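Local coordinates for golgi autoantigen, golgin subfamily A member 4 (Homo sapiens, PDB 1UPT), which takes part in vesicular trafficking at the Golgi, including endosome-to-Golgi transport, and is represented here by its small-GTPase-binding GRIP domain, at residues Arg11-Glu16 with Ala27-Thr32. Residues are numbered along the deposited sequence; the frame is centred on the assembly and turned at random.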
loop_
_atom_site.group_PDB
_atom_site.type_symbol
_atom_site.label_atom_id
_atom_site.label_comp_id
_atom_site.label_asym_id
_atom_site.label_seq_id
_atom_site.Cartn_x
_atom_site.Cartn_y
_atom_site.Cartn_z
ATOM N N ARG B 11 -2.558 -4.922 3.845
ATOM C CA ARG B 11 -1.858 -6.205 3.707
ATOM C C ARG B 11 -2.669 -7.248 2.965
ATOM O O ARG B 11 -2.138 -7.980 2.132
ATOM C CB ARG B 11 -1.459 -6.779 5.089
ATOM C CG ARG B 11 -0.217 -6.158 5.703
ATOM C CD ARG B 11 0.400 -7.014 6.835
ATOM N NE ARG B 11 -0.499 -7.085 7.989
ATOM C CZ ARG B 11 -0.544 -6.211 8.985
ATOM N NH1 ARG B 11 0.253 -5.154 9.003
ATOM N NH2 ARG B 11 -1.423 -6.382 9.968
ATOM N N LYS B 12 -3.955 -7.320 3.272
ATOM C CA LYS B 12 -4.871 -8.219 2.582
ATOM C C LYS B 12 -4.925 -7.863 1.090
ATOM O O LYS B 12 -4.792 -8.721 0.221
ATOM C CB LYS B 12 -6.261 -8.102 3.223
ATOM C CG LYS B 12 -7.382 -8.771 2.444
ATOM C CD LYS B 12 -7.661 -10.198 2.921
ATOM C CE LYS B 12 -8.241 -11.033 1.787
ATOM N NZ LYS B 12 -8.427 -12.434 2.197
ATOM N N VAL B 13 -5.078 -6.576 0.821
ATOM C CA VAL B 13 -5.233 -6.074 -0.539
ATOM C C VAL B 13 -3.909 -6.173 -1.320
ATOM O O VAL B 13 -3.880 -6.565 -2.484
ATOM C CB VAL B 13 -5.751 -4.633 -0.461
ATOM C CG1 VAL B 13 -5.617 -3.928 -1.760
ATOM C CG2 VAL B 13 -7.171 -4.639 0.033
ATOM N N LEU B 14 -2.806 -5.852 -0.670
ATOM C CA LEU B 14 -1.515 -5.865 -1.339
ATOM C C LEU B 14 -1.067 -7.276 -1.584
ATOM O O LEU B 14 -0.379 -7.531 -2.547
ATOM C CB LEU B 14 -0.447 -5.109 -0.556
ATOM C CG LEU B 14 -0.415 -3.643 -0.950
ATOM C CD1 LEU B 14 0.273 -2.865 0.101
ATOM C CD2 LEU B 14 0.230 -3.441 -2.323
ATOM N N PHE B 15 -1.470 -8.204 -0.723
ATOM C CA PHE B 15 -1.068 -9.576 -0.914
ATOM C C PHE B 15 -1.698 -10.115 -2.186
ATOM O O PHE B 15 -1.001 -10.661 -3.016
ATOM C CB PHE B 15 -1.397 -10.454 0.295
ATOM C CG PHE B 15 -0.989 -11.891 0.103
ATOM C CD1 PHE B 15 0.353 -12.231 -0.018
ATOM C CD2 PHE B 15 -1.947 -12.895 0.002
ATOM C CE1 PHE B 15 0.738 -13.543 -0.232
ATOM C CE2 PHE B 15 -1.567 -14.222 -0.207
ATOM C CZ PHE B 15 -0.214 -14.545 -0.324
ATOM N N GLU B 16 -3.006 -9.921 -2.347
ATOM C CA GLU B 16 -3.685 -10.317 -3.593
ATOM C C GLU B 16 -3.062 -9.642 -4.820
ATOM O O GLU B 16 -2.754 -10.295 -5.801
ATOM C CB GLU B 16 -5.191 -10.032 -3.536
ATOM C CG GLU B 16 -5.928 -10.699 -2.381
ATOM C CD GLU B 16 -5.867 -12.208 -2.488
ATOM O OE1 GLU B 16 -6.494 -12.738 -3.423
ATOM O OE2 GLU B 16 -5.149 -12.847 -1.691
ATOM N N ALA B 27 -5.722 -2.561 -7.552
ATOM C CA ALA B 27 -5.026 -1.303 -7.837
ATOM C C ALA B 27 -5.931 -0.123 -7.518
ATOM O O ALA B 27 -5.477 0.892 -6.976
ATOM C CB ALA B 27 -4.582 -1.208 -9.275
ATOM N N LYS B 28 -7.212 -0.243 -7.862
ATOM C CA LYS B 28 -8.175 0.777 -7.433
ATOM C C LYS B 28 -8.232 0.931 -5.904
ATOM O O LYS B 28 -8.240 2.043 -5.367
ATOM C CB LYS B 28 -9.573 0.460 -7.939
ATOM C CG LYS B 28 -9.693 0.591 -9.431
ATOM C CD LYS B 28 -10.971 -0.043 -9.961
ATOM C CE LYS B 28 -12.146 0.875 -9.840
ATOM N NZ LYS B 28 -13.275 0.278 -10.654
ATOM N N VAL B 29 -8.303 -0.189 -5.202
ATOM C CA VAL B 29 -8.384 -0.125 -3.758
ATOM C C VAL B 29 -7.119 0.544 -3.144
ATOM O O VAL B 29 -7.228 1.398 -2.287
ATOM C CB VAL B 29 -8.524 -1.511 -3.122
ATOM C CG1 VAL B 29 -8.491 -1.393 -1.618
ATOM C CG2 VAL B 29 -9.813 -2.209 -3.557
ATOM N N ILE B 30 -5.940 0.134 -3.592
ATOM C CA ILE B 30 -4.690 0.608 -3.020
ATOM C C ILE B 30 -4.569 2.105 -3.247
ATOM O O ILE B 30 -4.226 2.830 -2.327
ATOM C CB ILE B 30 -3.468 -0.107 -3.634
ATOM C CG1 ILE B 30 -3.430 -1.588 -3.234
ATOM C CG2 ILE B 30 -2.186 0.596 -3.232
ATOM C CD1 ILE B 30 -2.589 -2.466 -4.176
ATOM N N THR B 31 -4.866 2.564 -4.461
ATOM C CA THR B 31 -4.754 3.990 -4.756
ATOM C C THR B 31 -5.775 4.859 -3.981
ATOM O O THR B 31 -5.474 6.022 -3.689
ATOM C CB THR B 31 -4.791 4.287 -6.258
ATOM O OG1 THR B 31 -5.956 3.701 -6.851
ATOM C CG2 THR B 31 -3.616 3.616 -6.961
ATOM N N THR B 32 -6.926 4.282 -3.635
ATOM C CA THR B 32 -7.936 4.950 -2.795
ATOM C C THR B 32 -7.534 5.005 -1.322
ATOM O O THR B 32 -7.569 6.084 -0.704
ATOM C CB THR B 32 -9.293 4.234 -2.932
ATOM O OG1 THR B 32 -9.759 4.329 -4.283
ATOM C CG2 THR B 32 -10.421 4.925 -2.114
#
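V13 touches both I30 and V29 with its CG1 methyl, which lies 3.5 Å from I30 CG1 and 3.8 Å from V29 CG1, so that it bridges two consecutive residues of the facing helix. The torsion of V13 accounts for this double contact, since CG1 stands anti to the backbone N (chi1 166°), while CG2 turns beside that N and adds a second approach to V29 CG1, at 3.9 Å. V13 and I30 run past each other in opposite directions, alongside rather than end-on; V29 instead lies slantwise to V13. The closest CA pair, V13 and I30 at 7.1 Å, identifies the same two residues as the centre of the contact.

These residues join helix 5-18 to helix 23-33, consecutive helices of the all-helical GRIP domain, whose short segments pass at an axis distance of 9.7 Å with 140° between their N-to-C directions. This is the geometry of a splayed antiparallel pair, and no hydrogen bond spans the two segments.

L14 enters from the flank. Its CB does not point at the facing helix, yet CD2 comes to 3.5 Å from I30 CD1, the two side chains crossing at roughly a right angle. I30 thus makes its nearest approach to V13 with CG1 and to L14 with CD1. All four apolar residues are buried. I30 also packs on Y17 of helix 5-18, L14 on L34 of the second subunit, whereas V13 and V29 also touch a chain of another protein, to which K28 NZ forms a salt bridge.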